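Long-range contacts in TRAP-T family transporter, DctP (Periplasmic binding) subunit (Sulfitobacter sp. NAS-14.1, PDB 4PF8), which binds beta-D-galacturonate and, as the periplasmic solute-binding subunit of a TRAP-type system, probably hands it to the membrane transporter for uptake: residues A[109-114]-A[229-234]; A[141-146]-A[206-211]; A[152-157]-A[221-226]; A[159-164]-A[179-184]. All blocks are in the same frame, centred on the assembly; numbering follows the deposited sequence. Where two conformers were deposited one is given.

Contacts 1 and 2 both reach the bound galacturonate. Their centres are 10 Å apart, and two backbone pairs tie them together: E234 O to Y141 N and L230 O to R146 N, each probably a hydrogen bond of 2.8 Å. Contact 1 uses the end of strand 223-230 and contact 3 its beginning, about 16 Å from contact 2 between centres, where Y224 OH probably bonds N207 O at 2.8 Å. Contact 4 lies farther from the two ligand-binding contacts than contact 3 does, its centre about 23 Å from that of contact 1 and 21 Å from that of contact 2. It packs instead against contact 3, with I155 CD1 4.0 Å from M164 SE.

Contact 1. Residues A[109-114]-A[229-234]; sequences KSVPQM and HLIIPE. With GTR (beta-D-galactopyranuronic acid), chain D.
V111 and I231 lie across from each other with their CA atoms 6.9 Å apart, so the first turn of helix 111-118 runs beside the chain joining strands 223-230 and 234-239, and no hydrogen bond links the two. The contact is apolar, and I231 serves it with two branches. Its CD1 lies 3.8 Å from S110 C, just ahead of the helix, and 4.1 Å from V111 CG2. With CG1 beside the backbone N (chi1 -69°), the other branch, CG2, is left anti to that N and comes to 4.0 Å from M114 CG. M114, a selenomethionine, bends at chi2 (-82°) and again at chi3, and this carries its chain past the P233 ring in the opposite direction: P233 CG is 3.8 Å from M114 CG and nearly as close to SE. The helix start is fixed separately by an N-cap, S110 OG accepting from Q113 N at 3.1 Å. One residue beyond P233, E234 enters the ligand pocket, where its OE2 accepts from O2 of galacturonate over a very short 2.5 Å. Around this contact, V111 also rests on D142, while I232, pointing away from the helix, packs on F174 of helix 172-179 and on S88 of strand 84-88. Backbone bonds between P233 and L89 and between E234 and Y141 lead the chain into the five-stranded sheet, between strands 84-88 and 135-141.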
loop_
_atom_site.group_PDB
_atom_site.type_symbol
_atom_site.label_atom_id
_atom_site.label_comp_id
_atom_site.label_asym_id
_atom_site.label_seq_id
_atom_site.Cartn_x
_atom_site.Cartn_y
_atom_site.Cartn_z
ATOM N N LYS A 109 -6.896 -9.086 -10.664
ATOM C CA LYS A 109 -8.326 -9.404 -10.768
ATOM C C LYS A 109 -9.018 -9.432 -9.415
ATOM O O LYS A 109 -10.223 -9.184 -9.318
ATOM C CB LYS A 109 -8.500 -10.734 -11.470
ATOM C CG LYS A 109 -8.028 -10.651 -12.914
ATOM C CD LYS A 109 -8.082 -11.981 -13.638
ATOM C CE LYS A 109 -7.767 -11.776 -15.111
ATOM N NZ LYS A 109 -8.468 -12.774 -15.979
ATOM N N SER A 110 -8.253 -9.705 -8.367
ATOM C CA SER A 110 -8.789 -9.890 -7.031
ATOM C C SER A 110 -7.632 -9.937 -6.054
ATOM O O SER A 110 -6.482 -10.072 -6.452
ATOM C CB SER A 110 -9.537 -11.218 -6.976
ATOM O OG SER A 110 -8.583 -12.265 -7.034
ATOM N N VAL A 111 -7.934 -9.890 -4.764
ATOM C CA VAL A 111 -6.891 -9.952 -3.759
ATOM C C VAL A 111 -6.321 -11.367 -3.660
ATOM O O VAL A 111 -5.111 -11.530 -3.549
ATOM C CB VAL A 111 -7.374 -9.394 -2.399
ATOM C CG1 VAL A 111 -6.298 -9.546 -1.362
ATOM C CG2 VAL A 111 -7.738 -7.922 -2.536
ATOM N N PRO A 112 -7.157 -12.411 -3.749
ATOM C CA PRO A 112 -6.517 -13.732 -3.770
ATOM C C PRO A 112 -5.571 -13.959 -4.960
ATOM O O PRO A 112 -4.568 -14.668 -4.846
ATOM C CB PRO A 112 -7.722 -14.707 -3.794
ATOM C CG PRO A 112 -8.811 -13.928 -3.123
ATOM C CD PRO A 112 -8.622 -12.514 -3.569
ATOM N N GLN A 113 -5.876 -13.365 -6.110
ATOM C CA GLN A 113 -4.976 -13.472 -7.248
ATOM C C GLN A 113 -3.677 -12.717 -6.941
ATOM O O GLN A 113 -2.595 -13.166 -7.305
ATOM C CB GLN A 113 -5.596 -12.888 -8.510
ATOM C CG GLN A 113 -4.755 -13.187 -9.719
ATOM C CD GLN A 113 -4.839 -12.136 -10.792
ATOM O OE1 GLN A 113 -4.944 -10.953 -10.504
ATOM N NE2 GLN A 113 -4.782 -12.566 -12.038
HETATM N N MSE A 114 -3.790 -11.584 -6.271
HETATM C CA MSE A 114 -2.597 -10.829 -5.854
HETATM C C MSE A 114 -1.718 -11.697 -4.951
HETATM O O MSE A 114 -0.499 -11.753 -5.141
HETATM C CB MSE A 114 -2.980 -9.503 -5.193
HETATM C CG MSE A 114 -1.791 -8.667 -4.694
HETATM SE SE MSE A 114 -1.091 -9.188 -2.963
HETATM C CE MSE A 114 -2.446 -8.362 -1.831
ATOM N N HIS A 229 -10.311 0.108 -7.271
ATOM C CA HIS A 229 -9.611 0.374 -8.519
ATOM C C HIS A 229 -8.116 0.066 -8.428
ATOM O O HIS A 229 -7.442 0.015 -9.453
ATOM C CB HIS A 229 -9.815 1.835 -8.901
ATOM C CG HIS A 229 -9.515 2.776 -7.785
ATOM N ND1 HIS A 229 -10.495 3.332 -6.998
ATOM C CD2 HIS A 229 -8.337 3.223 -7.290
ATOM C CE1 HIS A 229 -9.939 4.096 -6.075
ATOM N NE2 HIS A 229 -8.625 4.024 -6.215
ATOM N N LEU A 230 -7.607 -0.147 -7.212
ATOM C CA LEU A 230 -6.192 -0.465 -7.040
ATOM C C LEU A 230 -6.108 -1.535 -5.958
ATOM O O LEU A 230 -6.868 -1.506 -4.982
ATOM C CB LEU A 230 -5.364 0.739 -6.578
ATOM C CG LEU A 230 -5.051 1.811 -7.628
ATOM C CD1 LEU A 230 -4.653 3.089 -6.909
ATOM C CD2 LEU A 230 -3.962 1.294 -8.529
ATOM N N ILE A 231 -5.188 -2.464 -6.157
ATOM C CA ILE A 231 -4.850 -3.473 -5.151
ATOM C C ILE A 231 -3.333 -3.406 -5.070
ATOM O O ILE A 231 -2.638 -3.843 -5.997
ATOM C CB ILE A 231 -5.298 -4.867 -5.561
ATOM C CG1 ILE A 231 -6.838 -4.961 -5.555
ATOM C CG2 ILE A 231 -4.677 -5.933 -4.675
ATOM C CD1 ILE A 231 -7.383 -6.200 -6.272
ATOM N N ILE A 232 -2.837 -2.835 -3.983
ATOM C CA ILE A 232 -1.422 -2.503 -3.881
ATOM C C ILE A 232 -0.810 -3.286 -2.729
ATOM O O ILE A 232 -1.113 -3.023 -1.580
ATOM C CB ILE A 232 -1.184 -0.987 -3.725
ATOM C CG1 ILE A 232 -1.818 -0.246 -4.912
ATOM C CG2 ILE A 232 0.293 -0.681 -3.673
ATOM C CD1 ILE A 232 -1.540 1.171 -4.940
ATOM N N PRO A 233 0.022 -4.277 -3.056
ATOM C CA PRO A 233 0.653 -5.053 -1.981
ATOM C C PRO A 233 1.598 -4.210 -1.171
ATOM O O PRO A 233 2.053 -3.177 -1.656
ATOM C CB PRO A 233 1.462 -6.117 -2.729
ATOM C CG PRO A 233 0.967 -6.077 -4.142
ATOM C CD PRO A 233 0.489 -4.701 -4.379
ATOM N N GLU A 234 1.883 -4.647 0.055
ATOM C CA GLU A 234 2.859 -3.981 0.893
ATOM C C GLU A 234 3.953 -4.969 1.179
ATOM O O GLU A 234 3.736 -6.184 1.113
ATOM C CB GLU A 234 2.203 -3.476 2.167
ATOM C CG GLU A 234 0.956 -2.726 1.798
ATOM C CD GLU A 234 0.476 -1.765 2.830
ATOM O OE1 GLU A 234 0.660 -2.025 4.038
ATOM O OE2 GLU A 234 -0.110 -0.729 2.416
HETATM C C1 GTR D . -2.490 2.728 2.905
HETATM C C2 GTR D . -1.156 2.059 2.955
HETATM C C3 GTR D . -0.164 3.063 3.513
HETATM C C4 GTR D . -0.086 4.307 2.639
HETATM C C5 GTR D . -1.505 4.861 2.567
HETATM C C6 GTR D . -1.561 6.063 1.631
HETATM O O1 GTR D . -3.483 1.833 2.313
HETATM O O2 GTR D . -1.265 0.924 3.856
HETATM O O3 GTR D . 1.133 2.431 3.461
HETATM O O4 GTR D . 0.354 3.902 1.331
HETATM O O5 GTR D . -2.439 3.866 2.100
HETATM O O6A GTR D . -2.642 6.208 1.000
HETATM O O6B GTR D . -0.620 6.888 1.649
#

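Contact 2. Residues A[141-146]-A[206-211]; sequences YDAGAR and ENNPPS. With GTR (beta-D-galactopyranuronic acid), chain D.
O5, the ring oxygen of galacturonate, is gripped from both segments, by R146 NH1 at 3.0 Å and by N207 ND2 at 3.0 Å. R146 NH2 donates almost straight (172°) to the sugar carboxylate at O6A, 2.9 Å away. The bend at chi3 (69°) helps turn the guanidinium so that its edge serves sugar and protein together: E206 takes it side-on in a salt bridge, OE2 from NE at 2.9 Å and OE1 from NH2 at 3.0 Å, with the two planes 44° apart. H229 NE2 also bonds E206 OE2, a second-shell hold on the carboxylate. The amide of N207 lies over one guanidinium face, offset toward its rim, its OD1 accepting from sugar O1 at 2.6 Å. In this two-lobed solute-binding fold, segment 141-146 crosses from the five-stranded to the four-stranded sheet and delivers R146 to the ligand pocket, with an Asx turn from D142 OD1 to G144 N. A methionine in place of R146 would probably leave E206 without its cationic mate and the sugar carboxylate short of a charged partner. N208 N-caps helix 209-214 through OD1, which accepts from S211 N, while its ND2 reaches A143 O at 2.8 Å from above the carbonyl plane.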
loop_
_atom_site.group_PDB
_atom_site.type_symbol
_atom_site.label_atom_id
_atom_site.label_comp_id
_atom_site.label_asym_id
_atom_site.label_seq_id
_atom_site.Cartn_x
_atom_site.Cartn_y
_atom_site.Cartn_z
ATOM N N TYR A 141 2.452 -8.142 2.641
ATOM C CA TYR A 141 1.282 -7.893 3.481
ATOM C C TYR A 141 0.103 -7.435 2.629
ATOM O O TYR A 141 0.272 -6.834 1.570
ATOM C CB TYR A 141 1.597 -6.812 4.526
ATOM C CG TYR A 141 2.400 -7.225 5.768
ATOM C CD1 TYR A 141 3.192 -8.360 5.796
ATOM C CD2 TYR A 141 2.362 -6.439 6.909
ATOM C CE1 TYR A 141 3.922 -8.698 6.955
ATOM C CE2 TYR A 141 3.065 -6.768 8.048
ATOM C CZ TYR A 141 3.842 -7.886 8.072
ATOM O OH TYR A 141 4.545 -8.188 9.218
ATOM N N ASP A 142 -1.095 -7.751 3.100
ATOM C CA ASP A 142 -2.354 -7.416 2.438
ATOM C C ASP A 142 -2.771 -5.992 2.771
ATOM O O ASP A 142 -2.719 -5.578 3.922
ATOM C CB ASP A 142 -3.410 -8.395 2.966
ATOM C CG ASP A 142 -4.676 -8.477 2.118
ATOM O OD1 ASP A 142 -4.947 -7.606 1.260
ATOM O OD2 ASP A 142 -5.429 -9.468 2.357
ATOM N N ALA A 143 -3.181 -5.243 1.758
ATOM C CA ALA A 143 -3.790 -3.936 1.969
ATOM C C ALA A 143 -5.108 -3.838 1.202
ATOM O O ALA A 143 -5.581 -2.742 0.880
ATOM C CB ALA A 143 -2.854 -2.822 1.569
ATOM N N GLY A 144 -5.707 -4.990 0.945
ATOM C CA GLY A 144 -7.010 -5.008 0.318
ATOM C C GLY A 144 -7.039 -4.211 -0.963
ATOM O O GLY A 144 -6.075 -4.178 -1.692
ATOM N N ALA A 145 -8.200 -3.620 -1.259
ATOM C CA ALA A 145 -8.392 -2.812 -2.470
ATOM C C ALA A 145 -8.753 -1.397 -2.066
ATOM O O ALA A 145 -9.391 -1.184 -1.049
ATOM C CB ALA A 145 -9.513 -3.391 -3.330
ATOM N N ARG A 146 -8.327 -0.421 -2.857
ATOM C CA ARG A 146 -8.573 0.983 -2.581
ATOM C C ARG A 146 -9.803 1.476 -3.319
ATOM O O ARG A 146 -9.984 1.142 -4.484
ATOM C CB ARG A 146 -7.357 1.809 -2.981
ATOM C CG ARG A 146 -6.085 1.372 -2.276
ATOM C CD ARG A 146 -4.839 2.070 -2.834
ATOM N NE ARG A 146 -4.752 3.494 -2.540
ATOM C CZ ARG A 146 -4.116 4.030 -1.493
ATOM N NH1 ARG A 146 -3.520 3.264 -0.597
ATOM N NH2 ARG A 146 -4.053 5.338 -1.345
ATOM N N GLU A 206 -8.600 8.098 -1.721
ATOM C CA GLU A 206 -8.993 6.714 -1.990
ATOM C C GLU A 206 -8.125 5.791 -1.143
ATOM O O GLU A 206 -6.952 6.040 -0.945
ATOM C CB GLU A 206 -8.884 6.367 -3.471
ATOM C CG GLU A 206 -7.696 6.958 -4.180
ATOM C CD GLU A 206 -6.459 6.119 -4.039
ATOM O OE1 GLU A 206 -5.392 6.678 -3.646
ATOM O OE2 GLU A 206 -6.545 4.894 -4.294
ATOM N N ASN A 207 -8.744 4.753 -0.613
ATOM C CA ASN A 207 -8.053 3.818 0.252
ATOM C C ASN A 207 -8.923 2.636 0.600
ATOM O O ASN A 207 -10.101 2.606 0.266
ATOM C CB ASN A 207 -7.529 4.496 1.515
ATOM C CG ASN A 207 -6.122 4.079 1.822
ATOM O OD1 ASN A 207 -5.846 2.876 1.916
ATOM N ND2 ASN A 207 -5.208 5.053 1.943
ATOM N N ASN A 208 -8.316 1.654 1.262
ATOM C CA ASN A 208 -9.019 0.480 1.750
ATOM C C ASN A 208 -9.801 0.828 3.018
ATOM O O ASN A 208 -9.667 1.926 3.583
ATOM C CB ASN A 208 -8.012 -0.667 1.984
ATOM C CG ASN A 208 -6.891 -0.274 2.956
ATOM O OD1 ASN A 208 -7.159 0.298 4.009
ATOM N ND2 ASN A 208 -5.641 -0.612 2.619
ATOM N N PRO A 209 -10.703 -0.077 3.430
ATOM C CA PRO A 209 -11.587 0.329 4.523
ATOM C C PRO A 209 -10.854 0.554 5.857
ATOM O O PRO A 209 -11.139 1.534 6.546
ATOM C CB PRO A 209 -12.615 -0.816 4.575
ATOM C CG PRO A 209 -12.641 -1.320 3.143
ATOM C CD PRO A 209 -11.211 -1.252 2.703
ATOM N N PRO A 210 -9.875 -0.289 6.204
ATOM C CA PRO A 210 -9.192 0.002 7.474
ATOM C C PRO A 210 -8.432 1.340 7.512
ATOM O O PRO A 210 -8.369 1.996 8.551
ATOM C CB PRO A 210 -8.238 -1.186 7.618
ATOM C CG PRO A 210 -8.949 -2.311 6.894
ATOM C CD PRO A 210 -9.493 -1.609 5.674
ATOM N N SER A 211 -7.861 1.740 6.394
ATOM C CA SER A 211 -7.182 3.044 6.329
ATOM C C SER A 211 -8.168 4.193 6.440
ATOM O O SER A 211 -7.942 5.138 7.155
ATOM C CB SER A 211 -6.386 3.181 5.030
ATOM O OG SER A 211 -5.200 2.393 5.052
HETATM C C1 GTR D . -2.490 2.728 2.905
HETATM C C2 GTR D . -1.156 2.059 2.955
HETATM C C3 GTR D . -0.164 3.063 3.513
HETATM C C4 GTR D . -0.086 4.307 2.639
HETATM C C5 GTR D . -1.505 4.861 2.567
HETATM C C6 GTR D . -1.561 6.063 1.631
HETATM O O1 GTR D . -3.483 1.833 2.313
HETATM O O2 GTR D . -1.265 0.924 3.856
HETATM O O3 GTR D . 1.133 2.431 3.461
HETATM O O4 GTR D . 0.354 3.902 1.331
HETATM O O5 GTR D . -2.439 3.866 2.100
HETATM O O6A GTR D . -2.642 6.208 1.000
HETATM O O6B GTR D . -0.620 6.888 1.649
#

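Contact 3. Residues A[152-157]-A[221-226]; sequences VKPINT and AKYYSL
Y223 sets CG anti to its carbonyl carbon (chi1 -61°) and turns its ring by chi2 (-76°), which lays one face against the backbone of K153 and the ring of P154; S225, with OG likewise anti to the carbonyl carbon, places its OG where it can accept from I155 N. Over the tyrosine face, P154 CD sits 4.0 Å from the ring centroid and 27° off the normal, a CH-pi contact. Farther along the ring, CE2 of Y223 approaches V152 O obliquely at 3.5 Å. A water closes this end, donating to V152 O at 2.8 Å and bonded to Y223 OH at 2.9 Å. An alanine at Y223 is likely to open a gap beneath P154 and leave the water without its hydroxyl partner. The tyrosine belongs to a classic beta bulge, in which K222 and Y223 both face N150 of the neighbouring strand 146-150 in the four-stranded mixed sheet. Y223 and S225 point toward segment 152-157, whereas Y224 between them points away. I155 N donates to S225 OG at 3.0 Å, and I155 CB packs 3.6 Å from the same oxygen. N288 of strand 286-289, the neighbour of strand 223-230 on the side away from strand 146-150, also holds this junction, its OD1 bonded to S225 OG and its ND2 to I155 O.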
loop_
_atom_site.group_PDB
_atom_site.type_symbol
_atom_site.label_atom_id
_atom_site.label_comp_id
_atom_site.label_asym_id
_atom_site.label_seq_id
_atom_site.Cartn_x
_atom_site.Cartn_y
_atom_site.Cartn_z
ATOM N N VAL A 152 -18.436 15.175 -1.030
ATOM C CA VAL A 152 -19.338 15.859 -1.967
ATOM C C VAL A 152 -20.555 15.008 -2.397
ATOM O O VAL A 152 -21.706 15.420 -2.219
ATOM C CB VAL A 152 -18.555 16.300 -3.228
ATOM C CG1 VAL A 152 -19.485 17.019 -4.234
ATOM C CG2 VAL A 152 -17.408 17.199 -2.858
ATOM N N LYS A 153 -20.304 13.832 -2.960
ATOM C CA LYS A 153 -21.386 13.021 -3.493
ATOM C C LYS A 153 -20.923 11.622 -3.790
ATOM O O LYS A 153 -19.730 11.370 -3.888
ATOM C CB LYS A 153 -21.894 13.643 -4.792
ATOM C CG LYS A 153 -20.868 13.666 -5.896
ATOM C CD LYS A 153 -21.337 14.468 -7.110
ATOM C CE LYS A 153 -20.252 14.520 -8.189
ATOM N NZ LYS A 153 -20.697 15.257 -9.416
ATOM N N PRO A 154 -21.862 10.692 -3.947
ATOM C CA PRO A 154 -21.444 9.357 -4.366
ATOM C C PRO A 154 -20.797 9.375 -5.740
ATOM O O PRO A 154 -21.147 10.163 -6.620
ATOM C CB PRO A 154 -22.771 8.578 -4.447
ATOM C CG PRO A 154 -23.713 9.334 -3.594
ATOM C CD PRO A 154 -23.315 10.767 -3.708
ATOM N N ILE A 155 -19.864 8.457 -5.920
ATOM C CA ILE A 155 -19.279 8.154 -7.200
ATOM C C ILE A 155 -19.827 6.822 -7.726
ATOM O O ILE A 155 -19.616 5.774 -7.125
ATOM C CB ILE A 155 -17.763 8.091 -7.080
ATOM C CG1 ILE A 155 -17.205 9.491 -6.807
ATOM C CG2 ILE A 155 -17.149 7.507 -8.339
ATOM C CD1 ILE A 155 -15.805 9.462 -6.198
ATOM N N ASN A 156 -20.545 6.893 -8.843
ATOM C CA ASN A 156 -21.062 5.694 -9.509
ATOM C C ASN A 156 -20.499 5.452 -10.897
ATOM O O ASN A 156 -20.563 4.340 -11.415
ATOM C CB ASN A 156 -22.589 5.727 -9.562
ATOM C CG ASN A 156 -23.196 5.379 -8.221
ATOM O OD1 ASN A 156 -23.160 4.218 -7.787
ATOM N ND2 ASN A 156 -23.698 6.378 -7.535
ATOM N N THR A 157 -19.994 6.507 -11.525
ATOM C CA THR A 157 -19.367 6.409 -12.841
ATOM C C THR A 157 -18.140 7.311 -12.848
ATOM O O THR A 157 -18.011 8.203 -11.991
ATOM C CB THR A 157 -20.294 6.910 -13.968
ATOM O OG1 THR A 157 -20.427 8.332 -13.865
ATOM C CG2 THR A 157 -21.649 6.262 -13.879
ATOM N N ALA A 221 -15.336 12.568 5.323
ATOM C CA ALA A 221 -15.699 12.270 3.934
ATOM C C ALA A 221 -16.696 11.116 3.994
ATOM O O ALA A 221 -16.304 9.944 4.095
ATOM C CB ALA A 221 -14.466 11.897 3.131
ATOM N N LYS A 222 -17.976 11.446 3.954
ATOM C CA LYS A 222 -19.024 10.488 4.289
ATOM C C LYS A 222 -19.604 9.697 3.127
ATOM O O LYS A 222 -20.574 8.961 3.332
ATOM C CB LYS A 222 -20.159 11.185 5.054
ATOM C CG LYS A 222 -19.717 12.046 6.247
ATOM C CD LYS A 222 -19.000 11.271 7.357
ATOM C CE LYS A 222 -19.946 10.389 8.180
ATOM N NZ LYS A 222 -19.230 9.686 9.296
ATOM N N TYR A 223 -19.027 9.825 1.926
ATOM C CA TYR A 223 -19.400 8.970 0.799
ATOM C C TYR A 223 -18.249 8.043 0.475
ATOM O O TYR A 223 -17.142 8.498 0.255
ATOM C CB TYR A 223 -19.734 9.807 -0.427
ATOM C CG TYR A 223 -20.885 10.734 -0.217
ATOM C CD1 TYR A 223 -22.178 10.250 -0.220
ATOM C CD2 TYR A 223 -20.685 12.082 0.003
ATOM C CE1 TYR A 223 -23.255 11.108 -0.007
ATOM C CE2 TYR A 223 -21.763 12.947 0.217
ATOM C CZ TYR A 223 -23.032 12.437 0.207
ATOM O OH TYR A 223 -24.109 13.277 0.409
ATOM N N TYR A 224 -18.511 6.741 0.474
ATOM C CA TYR A 224 -17.479 5.739 0.151
ATOM C C TYR A 224 -18.036 4.908 -0.995
ATOM O O TYR A 224 -19.115 4.307 -0.871
ATOM C CB TYR A 224 -17.220 4.844 1.378
ATOM C CG TYR A 224 -15.969 3.963 1.364
ATOM C CD1 TYR A 224 -14.829 4.348 0.698
ATOM C CD2 TYR A 224 -15.931 2.765 2.081
ATOM C CE1 TYR A 224 -13.674 3.574 0.729
ATOM C CE2 TYR A 224 -14.793 1.993 2.108
ATOM C CZ TYR A 224 -13.664 2.412 1.418
ATOM O OH TYR A 224 -12.499 1.640 1.431
ATOM N N SER A 225 -17.320 4.915 -2.112
ATOM C CA SER A 225 -17.793 4.320 -3.347
ATOM C C SER A 225 -16.794 3.213 -3.711
ATOM O O SER A 225 -15.623 3.487 -3.961
ATOM C CB SER A 225 -17.882 5.363 -4.438
ATOM O OG SER A 225 -18.732 6.438 -4.021
ATOM N N LEU A 226 -17.275 1.980 -3.732
ATOM C CA LEU A 226 -16.404 0.809 -3.781
ATOM C C LEU A 226 -15.916 0.457 -5.192
ATOM O O LEU A 226 -16.215 -0.619 -5.739
ATOM C CB LEU A 226 -17.067 -0.386 -3.078
ATOM C CG LEU A 226 -17.411 -0.160 -1.599
ATOM C CD1 LEU A 226 -18.217 -1.343 -1.054
ATOM C CD2 LEU A 226 -16.180 0.098 -0.741
HETATM O O HOH W 1 -24.433 14.657 -2.124
#

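Contact 4. Residues A[159-164]-A[179-184]; sequences EDVQGM and ESMGGN
V161 and M181 both set out toward the partner segment and meet CB to CB at 4.0 Å. V161 sets CG1 anti to its backbone N (chi1 -180°), which brings that methyl to 4.1 Å from G183 CA. M181, a selenomethionine, extends from this meeting point and bends at chi3, packing on F148 and on F296 and A299 of helix 293-299. Q162 starts away from the partner segment, yet its CG lies 3.5 Å from M181 O, and a water that donates to this oxygen accepts a weak bond from Q162 NE2. The contact closes a beta-alpha-beta unit: strand 165-168, helix 172-179 and the parallel strand 184-187. A Schellman motif with G182 as C-prime residue ends the helix, and a type II turn from V161 to M164 meets it, G163 N donating to G182 O at 3.0 Å from above the carbonyl plane. Next to it, N184 N meets M164 O at 2.8 Å, almost straight (177°), where the two strands begin.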
loop_
_atom_site.group_PDB
_atom_site.type_symbol
_atom_site.label_atom_id
_atom_site.label_comp_id
_atom_site.label_asym_id
_atom_site.label_seq_id
_atom_site.Cartn_x
_atom_site.Cartn_y
_atom_site.Cartn_z
ATOM N N GLU A 159 -17.508 9.725 -14.653
ATOM C CA GLU A 159 -17.883 11.114 -14.879
ATOM C C GLU A 159 -18.125 11.856 -13.544
ATOM O O GLU A 159 -18.026 13.096 -13.466
ATOM C CB GLU A 159 -19.109 11.171 -15.784
ATOM C CG GLU A 159 -18.827 10.792 -17.246
ATOM C CD GLU A 159 -18.471 9.315 -17.453
ATOM O OE1 GLU A 159 -17.612 9.035 -18.323
ATOM O OE2 GLU A 159 -19.046 8.433 -16.772
ATOM N N ASP A 160 -18.406 11.102 -12.483
ATOM C CA ASP A 160 -18.691 11.693 -11.185
ATOM C C ASP A 160 -17.414 12.275 -10.555
ATOM O O ASP A 160 -17.481 13.109 -9.655
ATOM C CB ASP A 160 -19.332 10.673 -10.245
ATOM C CG ASP A 160 -20.758 10.321 -10.650
ATOM O OD1 ASP A 160 -21.439 11.192 -11.247
ATOM O OD2 ASP A 160 -21.185 9.174 -10.371
ATOM N N VAL A 161 -16.255 11.858 -11.040
ATOM C CA VAL A 161 -14.996 12.383 -10.527
ATOM C C VAL A 161 -14.601 13.714 -11.169
ATOM O O VAL A 161 -13.725 14.410 -10.679
ATOM C CB VAL A 161 -13.875 11.328 -10.724
ATOM C CG1 VAL A 161 -12.524 11.820 -10.192
ATOM C CG2 VAL A 161 -14.251 10.051 -10.024
ATOM N N GLN A 162 -15.256 14.088 -12.265
ATOM C CA GLN A 162 -14.930 15.338 -12.942
ATOM C C GLN A 162 -14.960 16.538 -11.992
ATOM O O GLN A 162 -15.959 16.791 -11.309
ATOM C CB GLN A 162 -15.909 15.565 -14.094
ATOM C CG GLN A 162 -15.629 14.687 -15.274
ATOM C CD GLN A 162 -16.614 14.886 -16.399
ATOM O OE1 GLN A 162 -17.560 15.666 -16.298
ATOM N NE2 GLN A 162 -16.418 14.149 -17.470
ATOM N N GLY A 163 -13.868 17.284 -11.971
ATOM C CA GLY A 163 -13.790 18.497 -11.181
ATOM C C GLY A 163 -13.454 18.245 -9.722
ATOM O O GLY A 163 -13.251 19.179 -8.956
HETATM N N MSE A 164 -13.397 16.991 -9.316
HETATM C CA MSE A 164 -13.161 16.686 -7.900
HETATM C C MSE A 164 -11.694 16.835 -7.559
HETATM O O MSE A 164 -10.841 16.406 -8.325
HETATM C CB MSE A 164 -13.612 15.264 -7.585
HETATM C CG MSE A 164 -13.633 14.900 -6.126
HETATM SE SE MSE A 164 -14.665 13.247 -5.888
HETATM C CE MSE A 164 -16.436 13.855 -6.211
ATOM N N GLU A 179 -6.628 12.204 -13.405
ATOM C CA GLU A 179 -6.789 13.079 -14.570
ATOM C C GLU A 179 -7.582 12.389 -15.685
ATOM O O GLU A 179 -8.348 13.031 -16.426
ATOM C CB GLU A 179 -5.413 13.545 -15.084
ATOM C CG GLU A 179 -4.767 14.540 -14.155
ATOM C CD GLU A 179 -3.465 15.123 -14.678
ATOM O OE1 GLU A 179 -2.978 16.078 -14.036
ATOM O OE2 GLU A 179 -2.927 14.633 -15.701
ATOM N N SER A 180 -7.404 11.081 -15.825
ATOM C CA SER A 180 -8.096 10.349 -16.878
ATOM C C SER A 180 -9.596 10.345 -16.620
ATOM O O SER A 180 -10.382 10.090 -17.536
ATOM C CB SER A 180 -7.563 8.924 -16.951
ATOM O OG SER A 180 -6.248 8.909 -17.489
HETATM N N MSE A 181 -10.013 10.643 -15.391
HETATM C CA MSE A 181 -11.450 10.774 -15.112
HETATM C C MSE A 181 -11.870 12.211 -14.916
HETATM O O MSE A 181 -12.997 12.490 -14.497
HETATM C CB MSE A 181 -11.825 9.945 -13.902
HETATM C CG MSE A 181 -11.638 8.454 -14.156
HETATM SE SE MSE A 181 -12.142 7.432 -12.622
HETATM C CE MSE A 181 -10.770 7.912 -11.455
ATOM N N GLY A 182 -10.977 13.134 -15.237
ATOM C CA GLY A 182 -11.292 14.546 -15.196
ATOM C C GLY A 182 -11.177 15.172 -13.816
ATOM O O GLY A 182 -11.618 16.304 -13.621
ATOM N N GLY A 183 -10.561 14.461 -12.877
ATOM C CA GLY A 183 -10.346 15.000 -11.545
ATOM C C GLY A 183 -9.070 15.808 -11.475
ATOM O O GLY A 183 -8.293 15.872 -12.439
ATOM N N ASN A 184 -8.861 16.441 -10.333
ATOM C CA ASN A 184 -7.648 17.200 -10.093
ATOM C C ASN A 184 -6.896 16.557 -8.943
ATOM O O ASN A 184 -7.377 16.539 -7.817
ATOM C CB ASN A 184 -7.980 18.659 -9.806
ATOM C CG ASN A 184 -8.761 19.308 -10.941
ATOM O OD1 ASN A 184 -8.247 19.480 -12.054
ATOM N ND2 ASN A 184 -10.016 19.647 -10.672
HETATM O O HOH W 2 -14.758 11.403 -16.574
#